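PDB 6YXQ: activating signal cointegrator 1 complex subunit 2, which binds K63-linked polyubiquitin chains and recruits the helicase subunit ASCC3 and the repair enzyme ALKBH3 to sites of DNA damage, and takes part in rescuing stalled ribosomes. Local coordinates for residues I15-P20 against R26-L31; L70-A75 against W82-F87; S285-A290 against L368-A373; E293-I298 against H318-L323. All blocks are in the same frame, centred on the assembly; numbering follows the deposited sequence.

Interaction 1. Residues I15-P20 against R26-L31; sequences ITHKDP and RTSPAL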
# COMPACT_ATOMS: atom_id res chain seq x y z
N ILE B 15 -25.45 -15.19 16.89
CA ILE B 15 -26.52 -14.23 16.68
C ILE B 15 -27.72 -14.96 16.11
O ILE B 15 -27.59 -15.82 15.23
CB ILE B 15 -26.10 -13.07 15.76
CG1 ILE B 15 -25.60 -13.59 14.40
CG2 ILE B 15 -25.05 -12.20 16.43
CD1 ILE B 15 -26.59 -13.39 13.26
N THR B 16 -28.91 -14.63 16.62
CA THR B 16 -30.13 -15.25 16.13
C THR B 16 -30.52 -14.64 14.78
O THR B 16 -30.43 -13.43 14.58
CB THR B 16 -31.27 -15.08 17.14
OG1 THR B 16 -31.95 -13.84 16.92
CG2 THR B 16 -30.73 -15.11 18.57
N HIS B 17 -30.92 -15.50 13.85
CA HIS B 17 -31.32 -15.06 12.53
C HIS B 17 -32.39 -15.99 11.99
O HIS B 17 -32.45 -17.17 12.36
CB HIS B 17 -30.12 -15.01 11.57
CG HIS B 17 -29.84 -16.31 10.88
ND1 HIS B 17 -29.59 -17.48 11.57
CD2 HIS B 17 -29.76 -16.63 9.57
CE1 HIS B 17 -29.37 -18.46 10.71
NE2 HIS B 17 -29.46 -17.97 9.49
N LYS B 18 -33.24 -15.45 11.11
CA LYS B 18 -34.29 -16.26 10.51
C LYS B 18 -33.71 -17.19 9.44
O LYS B 18 -32.81 -16.81 8.69
CB LYS B 18 -35.37 -15.36 9.89
CG LYS B 18 -35.77 -14.18 10.77
CD LYS B 18 -37.12 -13.60 10.35
CE LYS B 18 -38.26 -14.58 10.54
NZ LYS B 18 -39.58 -13.97 10.18
N ASP B 19 -34.23 -18.41 9.39
CA ASP B 19 -33.82 -19.45 8.45
C ASP B 19 -34.68 -19.34 7.20
O ASP B 19 -35.61 -18.52 7.18
CB ASP B 19 -33.94 -20.82 9.13
CG ASP B 19 -32.76 -21.73 8.84
OD1 ASP B 19 -31.67 -21.19 8.54
OD2 ASP B 19 -32.92 -22.97 8.90
N PRO B 20 -34.43 -20.12 6.13
CA PRO B 20 -35.33 -20.02 4.96
C PRO B 20 -36.78 -20.25 5.31
O PRO B 20 -37.66 -19.64 4.68
CB PRO B 20 -34.80 -21.12 4.02
CG PRO B 20 -34.02 -22.03 4.91
CD PRO B 20 -33.35 -21.08 5.84
N ARG B 26 -33.45 -19.39 14.06
CA ARG B 26 -32.42 -20.32 14.50
C ARG B 26 -31.19 -19.53 14.91
O ARG B 26 -30.78 -18.61 14.19
CB ARG B 26 -32.08 -21.34 13.41
CG ARG B 26 -31.52 -20.72 12.13
CD ARG B 26 -30.60 -21.68 11.41
NE ARG B 26 -29.46 -22.09 12.23
CZ ARG B 26 -28.19 -21.81 11.94
NH1 ARG B 26 -27.88 -21.14 10.83
NH2 ARG B 26 -27.23 -22.23 12.75
N THR B 27 -30.61 -19.86 16.06
CA THR B 27 -29.35 -19.23 16.44
C THR B 27 -28.22 -19.77 15.57
O THR B 27 -28.20 -20.96 15.23
CB THR B 27 -29.04 -19.45 17.91
OG1 THR B 27 -28.83 -20.84 18.16
CG2 THR B 27 -30.19 -18.94 18.78
N SER B 28 -27.30 -18.90 15.20
CA SER B 28 -26.29 -19.21 14.20
C SER B 28 -25.04 -18.41 14.54
O SER B 28 -25.09 -17.49 15.37
CB SER B 28 -26.80 -18.86 12.79
OG SER B 28 -26.54 -17.51 12.48
N PRO B 29 -23.90 -18.74 13.92
CA PRO B 29 -22.67 -17.99 14.24
C PRO B 29 -22.76 -16.55 13.78
O PRO B 29 -23.48 -16.20 12.84
CB PRO B 29 -21.59 -18.75 13.46
CG PRO B 29 -22.34 -19.35 12.32
CD PRO B 29 -23.63 -19.79 12.93
N ALA B 30 -22.01 -15.69 14.48
CA ALA B 30 -21.93 -14.29 14.10
C ALA B 30 -21.48 -14.14 12.65
O ALA B 30 -22.24 -13.68 11.79
CB ALA B 30 -21.00 -13.54 15.05
N LEU B 31 -20.26 -14.58 12.35
CA LEU B 31 -19.75 -14.50 10.98
C LEU B 31 -20.50 -15.46 10.07
O LEU B 31 -20.64 -16.65 10.38
CB LEU B 31 -18.26 -14.82 10.98
CG LEU B 31 -17.48 -14.18 12.14
CD1 LEU B 31 -16.10 -14.80 12.29
CD2 LEU B 31 -17.38 -12.68 11.93
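Ile-15 to Lys-18 and Arg-26 to Pro-29 pair as antiparallel strands of an N-terminal hairpin, whose contact is centred about 41 Å from the centre of a mainly helical chain. Three residue pairs fix the register. Ile-15 with Ser-28 is a hydrogen-bonded pair, in which Ile-15 N gives to Ser-28 O at 2.8 Å and Ser-28 N gives back to Ile-15 O at 3.1 Å. His-17 and Arg-26 form the second such pair, each backbone N bound to the other's O. Between them Thr-16 and Thr-27 make a non-hydrogen-bonded pair, their methyls CG2 and CG2 3.9 Å apart. The strand directions differ by 122°, well short of strictly antiparallel, evidence of a marked twist.

On the face carrying Ile-15, His-17, Arg-26 and Ser-28, the imidazole of His-17 is swung over its own backbone (chi1 87°), and ND1 donates to Arg-26 O at 3.1 Å. This carbonyl oxygen is therefore gripped twice by one residue, His-17 N and ND1 approaching from opposite faces of its plane. The Arg-26 side chain runs beside the histidine in the same direction, its guanidinium at the ring edge with the planes 83° apart. Asp-19 crosses the aliphatic part of Arg-26; its OD1 is 4.4 Å from Arg-26 NE, too far for a salt bridge.

At the other end Ile-15 CG1 packs on Ala-30 CA at 3.7 Å, while Leu-31 continues onto Cys-83 and Phe-87 of helix 78-87. Such pairing identifies a two-stranded antiparallel beta hairpin, here attached to the edge of a helical domain.

Interaction 2. Residues L70-A75 against W82-F87; sequences LDWLLA and WCQVIF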
# COMPACT_ATOMS: atom_id res chain seq x y z
N LEU B 70 -14.00 2.03 0.84
CA LEU B 70 -13.10 1.82 1.97
C LEU B 70 -13.47 2.71 3.15
O LEU B 70 -13.35 2.30 4.31
CB LEU B 70 -11.66 2.07 1.54
CG LEU B 70 -10.93 0.97 0.76
CD1 LEU B 70 -9.63 1.48 0.17
CD2 LEU B 70 -10.66 -0.22 1.65
N ASP B 71 -13.92 3.94 2.88
CA ASP B 71 -14.43 4.80 3.94
C ASP B 71 -15.58 4.11 4.67
O ASP B 71 -15.62 4.07 5.91
CB ASP B 71 -14.89 6.13 3.36
CG ASP B 71 -13.74 7.07 3.05
OD1 ASP B 71 -12.63 6.86 3.57
OD2 ASP B 71 -13.97 8.04 2.28
N TRP B 72 -16.52 3.54 3.91
CA TRP B 72 -17.65 2.86 4.52
C TRP B 72 -17.21 1.62 5.30
O TRP B 72 -17.73 1.33 6.38
CB TRP B 72 -18.65 2.47 3.44
CG TRP B 72 -19.60 1.40 3.82
CD1 TRP B 72 -20.73 1.54 4.57
CD2 TRP B 72 -19.51 0.01 3.49
NE1 TRP B 72 -21.35 0.33 4.71
CE2 TRP B 72 -20.62 -0.63 4.06
CE3 TRP B 72 -18.58 -0.75 2.77
CZ2 TRP B 72 -20.84 -2.00 3.93
CZ3 TRP B 72 -18.81 -2.11 2.64
CH2 TRP B 72 -19.93 -2.72 3.21
N LEU B 73 -16.24 0.89 4.75
CA LEU B 73 -15.70 -0.30 5.41
C LEU B 73 -15.08 0.05 6.75
O LEU B 73 -15.24 -0.69 7.73
CB LEU B 73 -14.67 -0.95 4.50
CG LEU B 73 -14.17 -2.33 4.89
CD1 LEU B 73 -15.21 -3.36 4.51
CD2 LEU B 73 -12.85 -2.60 4.21
N LEU B 74 -14.35 1.16 6.82
CA LEU B 74 -13.81 1.61 8.10
C LEU B 74 -14.91 2.08 9.04
O LEU B 74 -14.78 1.95 10.26
CB LEU B 74 -12.79 2.72 7.88
CG LEU B 74 -11.61 2.37 6.98
CD1 LEU B 74 -10.94 3.63 6.45
CD2 LEU B 74 -10.61 1.53 7.74
N ALA B 75 -16.00 2.63 8.49
CA ALA B 75 -17.13 3.03 9.33
C ALA B 75 -17.81 1.84 9.99
O ALA B 75 -18.29 1.94 11.12
CB ALA B 75 -18.14 3.83 8.51
N TRP B 82 -15.63 -7.49 9.87
CA TRP B 82 -14.93 -8.76 9.75
C TRP B 82 -15.70 -9.72 8.85
O TRP B 82 -15.10 -10.46 8.06
CB TRP B 82 -14.69 -9.36 11.13
CG TRP B 82 -13.40 -8.91 11.74
CD1 TRP B 82 -13.24 -8.04 12.78
CD2 TRP B 82 -12.08 -9.29 11.33
NE1 TRP B 82 -11.90 -7.87 13.05
CE2 TRP B 82 -11.17 -8.62 12.17
CE3 TRP B 82 -11.58 -10.14 10.33
CZ2 TRP B 82 -9.79 -8.78 12.04
CZ3 TRP B 82 -10.21 -10.29 10.21
CH2 TRP B 82 -9.33 -9.61 11.06
N CYS B 83 -17.03 -9.73 8.96
CA CYS B 83 -17.84 -10.50 8.01
C CYS B 83 -17.52 -10.10 6.58
O CYS B 83 -17.29 -10.96 5.72
CB CYS B 83 -19.33 -10.29 8.29
SG CYS B 83 -19.96 -11.13 9.75
N GLN B 84 -17.50 -8.80 6.31
CA GLN B 84 -17.24 -8.32 4.96
C GLN B 84 -15.86 -8.78 4.48
O GLN B 84 -15.74 -9.35 3.39
CB GLN B 84 -17.35 -6.80 4.91
CG GLN B 84 -17.44 -6.22 3.51
CD GLN B 84 -18.78 -6.48 2.85
OE1 GLN B 84 -19.76 -6.80 3.51
NE2 GLN B 84 -18.82 -6.34 1.53
N VAL B 85 -14.83 -8.59 5.31
CA VAL B 85 -13.47 -8.90 4.86
C VAL B 85 -13.29 -10.40 4.65
O VAL B 85 -12.54 -10.84 3.77
CB VAL B 85 -12.41 -8.35 5.84
CG1 VAL B 85 -12.64 -6.88 6.10
CG2 VAL B 85 -12.37 -9.14 7.13
N ILE B 86 -13.98 -11.22 5.45
CA ILE B 86 -13.80 -12.65 5.31
C ILE B 86 -14.55 -13.18 4.10
O ILE B 86 -14.04 -14.02 3.35
CB ILE B 86 -14.22 -13.36 6.61
CG1 ILE B 86 -13.25 -13.01 7.74
CG2 ILE B 86 -14.29 -14.86 6.41
CD1 ILE B 86 -13.57 -13.68 9.04
N PHE B 87 -15.76 -12.67 3.84
CA PHE B 87 -16.65 -13.33 2.90
C PHE B 87 -16.76 -12.65 1.54
O PHE B 87 -17.24 -13.28 0.60
CB PHE B 87 -18.04 -13.49 3.51
CG PHE B 87 -18.09 -14.47 4.65
CD1 PHE B 87 -18.08 -15.84 4.40
CD2 PHE B 87 -18.11 -14.03 5.96
CE1 PHE B 87 -18.10 -16.74 5.44
CE2 PHE B 87 -18.13 -14.93 7.00
CZ PHE B 87 -18.13 -16.29 6.74
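Gln-84 and Leu-73 meet because both carry CG trans to the backbone N (chi1 -165° for Gln-84), which sends their chains into the gap between helices 53-75 and 78-87. A further bend at chi2 of Gln-84 (73°) turns its amide aside from Leu-73 and up to the indole of Trp-72. The backbones stay apart, Leu-73 CA and Gln-84 CA being 8.2 Å from each other, so side chains alone bridge the gap.

Two van der Waals touches carry the contact. The methyl CD1 of Leu-73 rests on Gln-84 CG at 3.8 Å, the two chains crossing at a slant. Trp-72 CH2, at the outer edge of the six-membered ring, meets Gln-84 CD edge-on at 3.9 Å; CD lies near the indole plane, and the amide stands 79° to it. CH2 is 4.1 Å from both Gln-84 OE1 and Gln-84 NE2, which shows that it abuts the middle of the amide and singles out neither end.

No hydrogen bond links the segments. The amide is held from elsewhere: OE1 accepts from the backbone N of Ala-37. Trp-72 in turn has a cation-pi partner in Arg-39. Leu-91 of helix 89-101 touches both Leu-73 and Val-85, and Leu-74 packs on Phe-166 of the ASCC3 chain. The geometry is that of two consecutive alpha helices, separated by a two-residue break, packing through side chains within an all-alpha domain.

Interaction 3. Residues S285-A290 against L368-A373; sequences SFYEAA and LRDYDA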
# COMPACT_ATOMS: atom_id res chain seq x y z
N SER B 285 27.94 -12.40 -3.60
CA SER B 285 28.43 -12.80 -4.91
C SER B 285 27.64 -12.13 -6.03
O SER B 285 28.21 -11.80 -7.08
CB SER B 285 28.37 -14.32 -5.05
OG SER B 285 27.25 -14.82 -4.36
N PHE B 286 26.33 -11.93 -5.83
CA PHE B 286 25.57 -11.15 -6.80
C PHE B 286 26.13 -9.75 -6.93
O PHE B 286 26.23 -9.22 -8.04
CB PHE B 286 24.10 -11.08 -6.40
CG PHE B 286 23.30 -10.10 -7.21
CD1 PHE B 286 22.78 -10.47 -8.44
CD2 PHE B 286 23.09 -8.81 -6.76
CE1 PHE B 286 22.06 -9.57 -9.20
CE2 PHE B 286 22.37 -7.90 -7.52
CZ PHE B 286 21.86 -8.28 -8.74
N TYR B 287 26.46 -9.12 -5.80
CA TYR B 287 27.10 -7.81 -5.81
C TYR B 287 28.36 -7.84 -6.66
O TYR B 287 28.52 -7.04 -7.59
CB TYR B 287 27.41 -7.38 -4.38
CG TYR B 287 27.67 -5.90 -4.20
CD1 TYR B 287 28.94 -5.37 -4.37
CD2 TYR B 287 26.65 -5.03 -3.85
CE1 TYR B 287 29.19 -4.03 -4.22
CE2 TYR B 287 26.88 -3.68 -3.69
CZ TYR B 287 28.16 -3.18 -3.88
OH TYR B 287 28.42 -1.84 -3.72
N GLU B 288 29.24 -8.81 -6.39
CA GLU B 288 30.48 -8.92 -7.14
C GLU B 288 30.23 -9.08 -8.64
O GLU B 288 30.91 -8.46 -9.46
CB GLU B 288 31.30 -10.10 -6.63
CG GLU B 288 32.29 -9.70 -5.58
CD GLU B 288 33.52 -9.07 -6.15
OE1 GLU B 288 33.74 -9.19 -7.37
OE2 GLU B 288 34.28 -8.45 -5.38
N ALA B 289 29.27 -9.92 -9.02
CA ALA B 289 29.05 -10.18 -10.44
C ALA B 289 28.42 -8.97 -11.12
O ALA B 289 28.90 -8.50 -12.15
CB ALA B 289 28.16 -11.41 -10.62
N ALA B 290 27.36 -8.44 -10.52
CA ALA B 290 26.49 -7.48 -11.18
C ALA B 290 27.07 -6.07 -11.12
O ALA B 290 27.15 -5.39 -12.15
CB ALA B 290 25.11 -7.55 -10.53
N LEU B 368 33.52 -6.79 -0.57
CA LEU B 368 34.13 -6.65 0.75
C LEU B 368 34.53 -5.20 1.01
O LEU B 368 34.28 -4.66 2.08
CB LEU B 368 35.34 -7.57 0.88
CG LEU B 368 35.25 -8.63 1.98
CD1 LEU B 368 36.58 -9.34 2.12
CD2 LEU B 368 34.81 -8.02 3.31
N ARG B 369 35.16 -4.57 0.02
CA ARG B 369 35.64 -3.20 0.18
C ARG B 369 34.49 -2.25 0.49
O ARG B 369 34.54 -1.51 1.48
CB ARG B 369 36.38 -2.79 -1.09
CG ARG B 369 36.79 -1.34 -1.19
CD ARG B 369 37.01 -0.94 -2.66
NE ARG B 369 37.40 -2.06 -3.50
CZ ARG B 369 37.30 -2.07 -4.83
NH1 ARG B 369 36.81 -1.01 -5.46
NH2 ARG B 369 37.69 -3.14 -5.52
N ASP B 370 33.43 -2.29 -0.32
CA ASP B 370 32.28 -1.41 -0.13
C ASP B 370 31.55 -1.71 1.18
O ASP B 370 31.17 -0.80 1.93
CB ASP B 370 31.33 -1.55 -1.32
CG ASP B 370 31.95 -1.08 -2.64
OD1 ASP B 370 33.08 -0.53 -2.63
OD2 ASP B 370 31.31 -1.27 -3.69
N TYR B 371 31.34 -3.00 1.46
CA TYR B 371 30.67 -3.40 2.70
C TYR B 371 31.45 -2.95 3.92
O TYR B 371 30.86 -2.49 4.90
CB TYR B 371 30.47 -4.91 2.74
CG TYR B 371 29.95 -5.38 4.08
CD1 TYR B 371 28.62 -5.21 4.42
CD2 TYR B 371 30.80 -5.95 5.02
CE1 TYR B 371 28.13 -5.61 5.65
CE2 TYR B 371 30.32 -6.36 6.25
CZ TYR B 371 28.98 -6.19 6.56
OH TYR B 371 28.49 -6.58 7.78
N ASP B 372 32.78 -3.11 3.90
CA ASP B 372 33.60 -2.63 5.00
C ASP B 372 33.53 -1.12 5.12
O ASP B 372 33.53 -0.57 6.23
CB ASP B 372 35.04 -3.09 4.80
CG ASP B 372 35.92 -2.73 5.98
OD1 ASP B 372 35.67 -3.25 7.09
OD2 ASP B 372 36.86 -1.93 5.79
N ALA B 373 33.48 -0.41 3.98
CA ALA B 373 33.35 1.03 4.03
C ALA B 373 32.08 1.44 4.76
O ALA B 373 32.08 2.43 5.51
CB ALA B 373 33.37 1.61 2.62
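The ring of Tyr-287 receives Asp-370 at its edge: OD2 lies in the ring plane, the carboxylate plane is turned 83° to the ring, and the two side chains also cross at about a right angle. The neighbouring Phe-286 ring has Ala-290 CB 3.8 Å above one face, displaced toward the rim.

Tyr-287 OH donates to Asp-370 OD2 at 2.9 Å, and OD2 receives it on its anti lone pair, directed away from the other carboxylate oxygen. The same OD2 is 3.5 Å from Tyr-287 CE1, which places it beside the hydroxyl-bearing end of the ring. Tyrosine reaches this far because its CG is trans to the backbone N (chi1 -162°), so that the ring extends out from helix 279-300.

The bond ties helix 279-300 to helix 365-374 in an all-alpha bundle; the two segments are 78 residues apart at their closest ends, and Met-324 of helix 306-340 touches both partners. The bond also belongs to a polar network. The tyrosine oxygen accepts a hydrogen bond from Arg-320 NE, while Asp-370 OD2 forms a salt bridge with Arg-366 NE and a long, weak ion pair with Arg-320 NH2. Flanking arginines of this kind would be expected to stabilise the charged form of Asp-370. One residue further along helix 279-300, Glu-288 OE2 accepts from the backbone N atoms of Arg-366 and Phe-367.

Interaction 4. Residues E293-I298 against H318-L323; sequences EMESAI and HSRKKL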
# COMPACT_ATOMS: atom_id res chain seq x y z
N GLU B 293 30.07 -4.44 -13.65
CA GLU B 293 29.74 -4.33 -15.06
C GLU B 293 28.71 -3.24 -15.31
O GLU B 293 28.86 -2.43 -16.23
CB GLU B 293 29.24 -5.68 -15.59
CG GLU B 293 28.91 -5.71 -17.07
CD GLU B 293 30.12 -5.42 -17.94
OE1 GLU B 293 31.23 -5.91 -17.61
OE2 GLU B 293 29.96 -4.71 -18.96
N MSE B 294 27.68 -3.18 -14.47
CA MSE B 294 26.63 -2.18 -14.62
C MSE B 294 27.13 -0.78 -14.32
O MSE B 294 26.74 0.19 -14.99
CB MSE B 294 25.45 -2.51 -13.71
CG MSE B 294 24.99 -3.96 -13.73
SE MSE B 294 23.13 -3.98 -13.16
CE MSE B 294 23.07 -5.29 -11.79
N GLU B 295 27.99 -0.66 -13.31
CA GLU B 295 28.66 0.61 -13.05
C GLU B 295 29.39 1.10 -14.29
O GLU B 295 29.18 2.24 -14.75
CB GLU B 295 29.63 0.46 -11.88
CG GLU B 295 29.13 1.02 -10.57
CD GLU B 295 30.25 1.18 -9.55
OE1 GLU B 295 29.97 1.53 -8.39
OE2 GLU B 295 31.42 0.96 -9.93
N SER B 296 30.26 0.25 -14.86
CA SER B 296 31.04 0.67 -16.02
C SER B 296 30.15 1.00 -17.21
O SER B 296 30.40 1.96 -17.94
CB SER B 296 32.06 -0.40 -16.40
OG SER B 296 32.77 -0.00 -17.56
N ALA B 297 29.09 0.22 -17.41
CA ALA B 297 28.22 0.45 -18.56
C ALA B 297 27.47 1.78 -18.42
O ALA B 297 27.39 2.55 -19.39
CB ALA B 297 27.23 -0.70 -18.71
N ILE B 298 26.93 2.05 -17.23
CA ILE B 298 26.23 3.32 -17.01
C ILE B 298 27.18 4.49 -17.23
O ILE B 298 26.84 5.47 -17.91
CB ILE B 298 25.62 3.34 -15.59
CG1 ILE B 298 24.41 2.41 -15.52
CG2 ILE B 298 25.21 4.74 -15.21
CD1 ILE B 298 23.69 2.48 -14.20
N HIS B 318 21.70 3.38 -4.82
CA HIS B 318 20.69 3.06 -3.82
C HIS B 318 20.57 1.55 -3.63
O HIS B 318 20.48 1.07 -2.49
CB HIS B 318 19.36 3.68 -4.24
CG HIS B 318 18.19 3.25 -3.42
ND1 HIS B 318 17.80 3.92 -2.28
CD2 HIS B 318 17.31 2.23 -3.57
CE1 HIS B 318 16.74 3.33 -1.76
NE2 HIS B 318 16.42 2.30 -2.53
N SER B 319 20.60 0.78 -4.72
CA SER B 319 20.45 -0.66 -4.61
C SER B 319 21.64 -1.29 -3.91
O SER B 319 21.48 -2.21 -3.11
CB SER B 319 20.26 -1.30 -6.00
OG SER B 319 19.44 -0.50 -6.83
N ARG B 320 22.84 -0.79 -4.20
CA ARG B 320 24.02 -1.33 -3.52
C ARG B 320 23.96 -1.05 -2.03
O ARG B 320 24.22 -1.94 -1.20
CB ARG B 320 25.28 -0.74 -4.15
CG ARG B 320 25.31 -0.93 -5.64
CD ARG B 320 26.43 -0.18 -6.30
NE ARG B 320 27.57 0.01 -5.41
CZ ARG B 320 28.10 1.20 -5.14
NH1 ARG B 320 27.59 2.29 -5.69
NH2 ARG B 320 29.14 1.29 -4.32
N LYS B 321 23.59 0.18 -1.66
CA LYS B 321 23.46 0.52 -0.25
C LYS B 321 22.44 -0.37 0.45
O LYS B 321 22.70 -0.90 1.53
CB LYS B 321 23.09 2.00 -0.10
CG LYS B 321 23.06 2.48 1.33
CD LYS B 321 22.64 3.94 1.40
CE LYS B 321 22.54 4.44 2.84
NZ LYS B 321 21.92 5.80 2.93
N LYS B 322 21.27 -0.56 -0.18
CA LYS B 322 20.24 -1.39 0.43
C LYS B 322 20.67 -2.85 0.55
O LYS B 322 20.33 -3.53 1.51
CB LYS B 322 18.94 -1.29 -0.36
CG LYS B 322 18.27 0.06 -0.29
CD LYS B 322 18.08 0.51 1.14
CE LYS B 322 17.93 2.01 1.23
NZ LYS B 322 17.99 2.48 2.64
N LEU B 323 21.43 -3.35 -0.44
CA LEU B 323 21.93 -4.71 -0.36
C LEU B 323 22.84 -4.88 0.85
O LEU B 323 22.72 -5.85 1.62
CB LEU B 323 22.67 -5.09 -1.64
CG LEU B 323 21.91 -5.79 -2.77
CD1 LEU B 323 22.64 -5.64 -4.10
CD2 LEU B 323 21.71 -7.25 -2.44
O HOH W 1 26.97 2.48 -8.41
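Glu-295 meets Arg-320 across a helical hairpin, in which helix 279-300 and the following helix 306-340 run in nearly opposite directions where the two segments face each other. Glu-293, at the start of the first segment, turns to the loop side, and Met-294, present as selenomethionine, is buried.

Glu-295 alone in this segment touches the second one. Its chain is extended beyond CG (chi2 -165°), carrying the carboxylate across a wide gap: Glu-295 CA and Arg-320 CA are 10.8 Å apart. OE1 stops over one face of the Arg-320 guanidinium, 3.7 Å from NH1 and 3.8 Å from CZ, with the two planes 80° apart. An oxygen so far out of the guanidinium plane has no N-H pointed at it, so this is a long salt bridge resting on charge alone. Both groups have stronger partners: Glu-295 OE1 pairs with Arg-366 NH2, and Arg-320 NE donates to Tyr-287 OH.

Further along, Ile-298 lies on Leu-309, Leu-312 and Trp-313 near the turn of the hairpin. The ASCC3 chain reaches both helices, its Leu-186 packing on Ile-298 and its Asp-181 forming a salt bridge with Lys-321 NZ. Between the charged ends of Glu-295 and Arg-320 sits a water that gives a hydrogen bond to Glu-295 OE1 at 3.1 Å and accepts a weak one from Arg-320 NH1 at 2.8 Å.

Overall arrangement
This chain is the N-terminal, mainly helical, ASCC3-binding part of ASCC2; ubiquitin is bound through the CUE domain of the full-length protein. The four contacts fall into two pairs on opposite sides of the chain's centre. Interactions 1 and 2 come first, in series, centres about 20 Å apart; they touch where the end of segment 26-31 meets helix 78-87. Interactions 3 and 4, centres about 10 Å apart, share helix 279-300 and are nested, 293-298/318-323 inside the loop closed by 285-290/368-373. Arg-320 joins them into one polar cluster. About 43 Å separates the centres of interactions 2 and 4, yet the ASCC3 chain reaches segments of both, so the partner subunit spans the two helical regions.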